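Local coordinates for protein tRNA uridine(34) acetyltransferase (Methanocaldococcus infernus, PDB 6IA8) that catalyses formation of 5-carboxymethyluridine at the wobble position 34 of tRNAs, using acetyl-CoA, S-adenosyl-L-methionine and a [4Fe-4S] cluster, at residues Asp417-Phe422 against His447-Glu452; Ile392-Glu397 against Ile407-Glu412. One frame throughout, in Å; residues are numbered along the deposited sequence.

Contact 1: residues Asp417-Phe422 against His447-Glu452; sequences DILIAF and HVFGWE. With SO4 (sulfate ion), chain E.
Phe422 and His447 meet as an antiparallel hydrogen-bonded pair: Phe422 N donates to His447 O and His447 N to Phe422 O, both at 2.9 Å. Two residues on, Phe449 N donates to Ile420 O at 3.1 Å, the last backbone bond before 447-452 parts from its neighbour. Between these, Ala421 and Val448 form the non-hydrogen-bonded pair, with Ala421 CB against Val448 CG2 on the opposite face of the sheet from Phe422 and His447.

On the face of Phe422 and His447, Phe422 CG sits between its own backbone N and carbonyl carbon (chi1 69°), the crowded position, and the ring lies with one face under His447 CB, which stands 4.0 Å from the ring centroid in a CH-pi contact. The two rings themselves run nearly parallel, planes at 24°, but are slid so far apart that they barely overlap. Phe449, whose side chain points toward 417-422, packs beside them: its CE2 lies in plane at the Phe422 edge, 3.9 Å from Leu419 CD2, while His447 CD2 stands over the centre of the Phe449 ring. His447 NE2 lies 2.5 Å from O1 of a sulfate, so short and so bent that the details of this hydrogen bond are doubtful. The sulfate is probably from the crystallisation liquor.

Helix 371-374 adds Ile371 against Leu419, Phe422 and Phe449. His447 and Val448 belong, by similarity, to the acetyl-CoA site. They end strand 440-448, which corresponds to beta4 of the GNAT fold, the strand that in this family parts from its parallel neighbour, here 489-492, to form the cofactor cleft.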
loop_
_atom_site.group_PDB
_atom_site.type_symbol
_atom_site.label_atom_id
_atom_site.label_comp_id
_atom_site.label_asym_id
_atom_site.label_seq_id
_atom_site.Cartn_x
_atom_site.Cartn_y
_atom_site.Cartn_z
ATOM N N ASP A 417 -3.495 2.571 22.831
ATOM C CA ASP A 417 -3.832 2.617 21.404
ATOM C C ASP A 417 -2.603 2.391 20.529
ATOM O O ASP A 417 -2.257 3.224 19.703
ATOM C CB ASP A 417 -4.497 3.945 21.040
ATOM C CG ASP A 417 -5.785 4.176 21.806
ATOM O OD1 ASP A 417 -6.490 3.189 22.099
ATOM O OD2 ASP A 417 -6.093 5.343 22.117
ATOM N N ILE A 418 -1.965 1.235 20.710
ATOM C CA ILE A 418 -0.766 0.858 19.962
ATOM C C ILE A 418 -1.054 -0.424 19.191
ATOM O O ILE A 418 -1.480 -1.422 19.779
ATOM C CB ILE A 418 0.452 0.663 20.882
ATOM C CG1 ILE A 418 0.698 1.903 21.735
ATOM C CG2 ILE A 418 1.684 0.310 20.012
ATOM C CD1 ILE A 418 1.891 1.822 22.661
ATOM N N LEU A 419 -0.829 -0.392 17.879
ATOM C CA LEU A 419 -1.201 -1.469 16.971
ATOM C C LEU A 419 0.010 -2.360 16.763
ATOM O O LEU A 419 1.082 -1.871 16.384
ATOM C CB LEU A 419 -1.685 -0.890 15.638
ATOM C CG LEU A 419 -1.990 -1.878 14.515
ATOM C CD1 LEU A 419 -3.175 -2.721 14.824
ATOM C CD2 LEU A 419 -2.176 -1.095 13.197
ATOM N N ILE A 420 -0.172 -3.662 16.988
ATOM C CA ILE A 420 0.906 -4.637 16.947
ATOM C C ILE A 420 0.883 -5.461 15.667
ATOM O O ILE A 420 1.941 -5.858 15.164
ATOM C CB ILE A 420 0.827 -5.551 18.193
ATOM C CG1 ILE A 420 1.159 -4.718 19.447
ATOM C CG2 ILE A 420 1.752 -6.709 18.044
ATOM C CD1 ILE A 420 0.638 -5.336 20.737
ATOM N N ALA A 421 -0.309 -5.794 15.179
ATOM C CA ALA A 421 -0.470 -6.676 14.030
ATOM C C ALA A 421 -1.898 -6.551 13.536
ATOM O O ALA A 421 -2.804 -6.227 14.307
ATOM C CB ALA A 421 -0.178 -8.127 14.394
ATOM N N PHE A 422 -2.107 -6.852 12.255
ATOM C CA PHE A 422 -3.450 -6.775 11.711
ATOM C C PHE A 422 -3.589 -7.748 10.550
ATOM O O PHE A 422 -2.600 -8.172 9.935
ATOM C CB PHE A 422 -3.804 -5.320 11.307
ATOM C CG PHE A 422 -3.051 -4.801 10.140
ATOM C CD1 PHE A 422 -1.901 -4.070 10.333
ATOM C CD2 PHE A 422 -3.520 -4.985 8.846
ATOM C CE1 PHE A 422 -1.181 -3.553 9.269
ATOM C CE2 PHE A 422 -2.794 -4.475 7.755
ATOM C CZ PHE A 422 -1.631 -3.774 7.964
ATOM N N HIS A 447 -0.132 -8.610 8.503
ATOM C CA HIS A 447 1.072 -7.844 8.799
ATOM C C HIS A 447 1.322 -7.842 10.298
ATOM O O HIS A 447 0.463 -7.421 11.070
ATOM C CB HIS A 447 0.930 -6.417 8.300
ATOM C CG HIS A 447 2.227 -5.660 8.277
ATOM N ND1 HIS A 447 3.067 -5.673 7.187
ATOM C CD2 HIS A 447 2.854 -4.917 9.223
ATOM C CE1 HIS A 447 4.142 -4.948 7.446
ATOM N NE2 HIS A 447 4.035 -4.472 8.672
ATOM N N VAL A 448 2.464 -8.368 10.712
ATOM C CA VAL A 448 2.929 -8.307 12.097
ATOM C C VAL A 448 4.113 -7.350 12.120
ATOM O O VAL A 448 5.113 -7.587 11.434
ATOM C CB VAL A 448 3.338 -9.696 12.617
ATOM C CG1 VAL A 448 3.904 -9.586 14.066
ATOM C CG2 VAL A 448 2.208 -10.662 12.514
ATOM N N PHE A 449 4.001 -6.252 12.869
ATOM C CA PHE A 449 5.048 -5.229 12.876
ATOM C C PHE A 449 6.291 -5.771 13.569
ATOM O O PHE A 449 6.220 -6.232 14.712
ATOM C CB PHE A 449 4.549 -3.945 13.550
ATOM C CG PHE A 449 3.579 -3.166 12.693
ATOM C CD1 PHE A 449 4.041 -2.393 11.634
ATOM C CD2 PHE A 449 2.216 -3.224 12.923
ATOM C CE1 PHE A 449 3.174 -1.697 10.828
ATOM C CE2 PHE A 449 1.327 -2.524 12.111
ATOM C CZ PHE A 449 1.797 -1.765 11.055
ATOM N N GLY A 450 7.422 -5.764 12.862
ATOM C CA GLY A 450 8.566 -6.532 13.312
ATOM C C GLY A 450 9.778 -5.729 13.726
ATOM O O GLY A 450 9.639 -4.649 14.305
ATOM N N TRP A 451 10.965 -6.266 13.438
ATOM C CA TRP A 451 12.230 -5.632 13.781
ATOM C C TRP A 451 12.271 -4.186 13.308
ATOM O O TRP A 451 11.685 -3.830 12.281
ATOM C CB TRP A 451 13.342 -6.467 13.144
ATOM C CG TRP A 451 14.735 -5.953 13.310
ATOM C CD1 TRP A 451 15.689 -6.423 14.165
ATOM C CD2 TRP A 451 15.338 -4.877 12.589
ATOM N NE1 TRP A 451 16.848 -5.700 14.024
ATOM C CE2 TRP A 451 16.658 -4.743 13.063
ATOM C CE3 TRP A 451 14.889 -4.010 11.590
ATOM C CZ2 TRP A 451 17.534 -3.772 12.576
ATOM C CZ3 TRP A 451 15.757 -3.048 11.108
ATOM C CH2 TRP A 451 17.067 -2.937 11.601
ATOM N N GLU A 452 12.987 -3.354 14.073
ATOM C CA GLU A 452 13.045 -1.917 13.817
ATOM C C GLU A 452 14.123 -1.249 14.676
ATOM O O GLU A 452 13.948 -1.091 15.888
ATOM C CB GLU A 452 11.653 -1.302 14.069
ATOM C CG GLU A 452 11.570 0.215 13.900
HETATM S S SO4 E . 7.459 -3.285 9.304
HETATM O O1 SO4 E . 6.285 -4.093 9.576
HETATM O O2 SO4 E . 8.341 -3.319 10.462
HETATM O O3 SO4 E . 8.157 -3.823 8.146
HETATM O O4 SO4 E . 7.046 -1.918 9.023
#

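Contact 2: residues Ile392-Glu397 against Ile407-Glu412; sequences IKLVRE and IFLSFE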
loop_
_atom_site.group_PDB
_atom_site.type_symbol
_atom_site.label_atom_id
_atom_site.label_comp_id
_atom_site.label_asym_id
_atom_site.label_seq_id
_atom_site.Cartn_x
_atom_site.Cartn_y
_atom_site.Cartn_z
ATOM N N ILE A 392 -3.284 -5.849 25.889
ATOM C CA ILE A 392 -3.263 -6.248 24.489
ATOM C C ILE A 392 -4.463 -7.156 24.251
ATOM O O ILE A 392 -4.653 -8.164 24.940
ATOM C CB ILE A 392 -1.951 -6.967 24.137
ATOM C CG1 ILE A 392 -0.769 -6.016 24.262
ATOM C CG2 ILE A 392 -2.002 -7.542 22.717
ATOM C CD1 ILE A 392 0.581 -6.667 24.049
ATOM N N LYS A 393 -5.270 -6.811 23.275
ATOM C CA LYS A 393 -6.473 -7.563 22.959
ATOM C C LYS A 393 -6.553 -7.791 21.463
ATOM O O LYS A 393 -5.969 -7.035 20.685
ATOM C CB LYS A 393 -7.733 -6.815 23.393
ATOM C CG LYS A 393 -7.806 -6.544 24.885
ATOM C CD LYS A 393 -9.204 -6.110 25.303
ATOM C CE LYS A 393 -9.228 -5.659 26.770
ATOM N NZ LYS A 393 -8.478 -6.581 27.676
ATOM N N LEU A 394 -7.290 -8.838 21.069
ATOM C CA LEU A 394 -7.657 -9.050 19.670
ATOM C C LEU A 394 -8.914 -8.243 19.387
ATOM O O LEU A 394 -9.926 -8.452 20.040
ATOM C CB LEU A 394 -7.908 -10.531 19.380
ATOM C CG LEU A 394 -7.620 -10.982 17.937
ATOM C CD1 LEU A 394 -7.722 -12.511 17.826
ATOM C CD2 LEU A 394 -8.531 -10.323 16.948
ATOM N N VAL A 395 -8.842 -7.297 18.464
ATOM C CA VAL A 395 -9.925 -6.352 18.185
ATOM C C VAL A 395 -10.442 -6.610 16.778
ATOM O O VAL A 395 -9.708 -7.075 15.908
ATOM C CB VAL A 395 -9.441 -4.888 18.314
ATOM C CG1 VAL A 395 -10.549 -3.919 17.939
ATOM C CG2 VAL A 395 -8.945 -4.613 19.742
ATOM N N ARG A 396 -11.719 -6.337 16.557
ATOM C CA ARG A 396 -12.314 -6.557 15.247
ATOM C C ARG A 396 -13.134 -5.347 14.849
ATOM O O ARG A 396 -13.874 -4.812 15.665
ATOM C CB ARG A 396 -13.225 -7.798 15.235
ATOM C CG ARG A 396 -14.034 -7.960 13.959
ATOM C CD ARG A 396 -14.797 -9.274 13.991
ATOM N NE ARG A 396 -15.774 -9.369 12.900
ATOM C CZ ARG A 396 -16.608 -10.385 12.737
ATOM N NH1 ARG A 396 -16.565 -11.395 13.591
ATOM N NH2 ARG A 396 -17.469 -10.386 11.729
ATOM N N GLU A 397 -13.061 -4.969 13.577
ATOM C CA GLU A 397 -13.885 -3.902 13.023
ATOM C C GLU A 397 -14.260 -4.291 11.606
ATOM O O GLU A 397 -13.367 -4.615 10.811
ATOM C CB GLU A 397 -13.119 -2.582 13.003
ATOM C CG GLU A 397 -13.885 -1.418 12.402
ATOM C CD GLU A 397 -13.065 -0.144 12.423
ATOM O OE1 GLU A 397 -11.898 -0.161 12.889
ATOM O OE2 GLU A 397 -13.580 0.871 11.984
ATOM N N ILE A 407 -13.366 -7.411 7.051
ATOM C CA ILE A 407 -13.153 -7.641 8.474
ATOM C C ILE A 407 -11.706 -7.270 8.777
ATOM O O ILE A 407 -10.769 -7.860 8.227
ATOM C CB ILE A 407 -13.442 -9.098 8.857
ATOM C CG1 ILE A 407 -14.911 -9.453 8.545
ATOM C CG2 ILE A 407 -13.109 -9.307 10.345
ATOM C CD1 ILE A 407 -15.110 -10.313 7.377
ATOM N N PHE A 408 -11.516 -6.278 9.619
ATOM C CA PHE A 408 -10.182 -5.811 9.986
ATOM C C PHE A 408 -9.909 -6.306 11.395
ATOM O O PHE A 408 -10.536 -5.840 12.354
ATOM C CB PHE A 408 -10.098 -4.297 9.928
ATOM C CG PHE A 408 -8.720 -3.738 10.245
ATOM C CD1 PHE A 408 -7.719 -3.775 9.301
ATOM C CD2 PHE A 408 -8.445 -3.163 11.464
ATOM C CE1 PHE A 408 -6.452 -3.240 9.546
ATOM C CE2 PHE A 408 -7.195 -2.617 11.735
ATOM C CZ PHE A 408 -6.188 -2.662 10.774
ATOM N N LEU A 409 -9.058 -7.321 11.501
ATOM C CA LEU A 409 -8.670 -7.923 12.770
ATOM C C LEU A 409 -7.327 -7.362 13.197
ATOM O O LEU A 409 -6.424 -7.243 12.375
ATOM C CB LEU A 409 -8.547 -9.442 12.637
ATOM C CG LEU A 409 -9.798 -10.229 12.243
ATOM C CD1 LEU A 409 -9.403 -11.711 12.056
ATOM C CD2 LEU A 409 -10.914 -10.102 13.310
ATOM N N SER A 410 -7.160 -7.073 14.485
ATOM C CA SER A 410 -5.890 -6.514 14.925
ATOM C C SER A 410 -5.591 -6.933 16.357
ATOM O O SER A 410 -6.491 -7.255 17.133
ATOM C CB SER A 410 -5.891 -4.982 14.791
ATOM O OG SER A 410 -6.913 -4.437 15.601
ATOM N N PHE A 411 -4.304 -6.983 16.673
ATOM C CA PHE A 411 -3.843 -7.031 18.053
ATOM C C PHE A 411 -3.406 -5.622 18.411
ATOM O O PHE A 411 -2.633 -5.004 17.671
ATOM C CB PHE A 411 -2.699 -8.029 18.245
ATOM C CG PHE A 411 -3.184 -9.417 18.483
ATOM C CD1 PHE A 411 -3.713 -9.774 19.735
ATOM C CD2 PHE A 411 -3.175 -10.351 17.472
ATOM C CE1 PHE A 411 -4.211 -11.061 19.957
ATOM C CE2 PHE A 411 -3.667 -11.646 17.696
ATOM C CZ PHE A 411 -4.195 -11.996 18.923
ATOM N N GLU A 412 -3.865 -5.129 19.556
ATOM C CA GLU A 412 -3.704 -3.729 19.905
ATOM C C GLU A 412 -3.669 -3.605 21.413
ATOM O O GLU A 412 -4.441 -4.279 22.092
ATOM C CB GLU A 412 -4.870 -2.910 19.342
ATOM C CG GLU A 412 -4.886 -1.450 19.725
ATOM C CD GLU A 412 -6.151 -0.739 19.266
ATOM O OE1 GLU A 412 -6.751 -1.176 18.256
ATOM O OE2 GLU A 412 -6.550 0.250 19.925
HETATM O O HOH W 1 -9.508 -4.329 14.510
#
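Leu394 lies over one face of the Phe411 ring, its CG 4.0 Å from the ring centroid and 23° off the normal, a CH-pi contact displaced toward the rim. Phe411 CZ meets both CG and CD1 of Leu394, and CE1 faces its CB, so the leucine covers the outer end of the ring. Ile392 comes to the same ring at about a right angle, with CG2 4.1 Å from Phe411 CD1. Further along this face, Arg396 runs beside Leu409, both pointing the same way; CB and CG of the arginine lie against Leu409 CD2, and the extended chain beyond carries NE to 3.7 Å from Ile407 CG2.

Six backbone bonds hold the pairs Lys393-Glu412, Val395-Ser410 and Glu397-Phe408, each bonded in both directions. The straightest is Val395 N to Ser410 O, 2.7 Å and 173°. This regular ladder, with segment axes at 161°, belongs to the beta hairpin of strands 392-401 and 404-413 in the GNAT domain, and strand 392-401 forms an edge of its mixed sheet.

On the other face, Ser410 OG stands against Val395 CB at 3.7 Å. A water pairs with Ser410 OG at 2.8 Å and donates to Phe408 O and, weakly, to Val395 O, tying the hydroxyl to both strands.

The second shell differs by face. Helix 469-484 lies against the Leu409 and Phe411 side: Phe411 meets the ring of Tyr469, an acetyl-CoA residue by similarity, while Arg396 NH2 makes salt bridges with Asp398 and Glu484. Across the sheet, Trp329 touches Glu397 and Phe408, and the Phe408 ring meets that of Phe422.

In the fold
From the N terminus, contact 2 comes first: 392-397 and 407-412 close a hairpin with nine residues between them. Only afterwards does contact 1 open at 417-422, closing across 24 residues on 447-452, so the two loops stand in series and neither encloses the other. Their join is the next pair of adjacent strands, 404-413 and 418-427, where Ile420 N approaches Phe411 O and Ala421 O approaches Phe411 N, each at 2.9 Å, probable hydrogen bonds. Ile420 and Ala421 both face Phe411, a classic beta bulge. Together the contacts connect four consecutive antiparallel strands, from the edge strand 392-401 inward to 440-448, within the acetyltransferase domain.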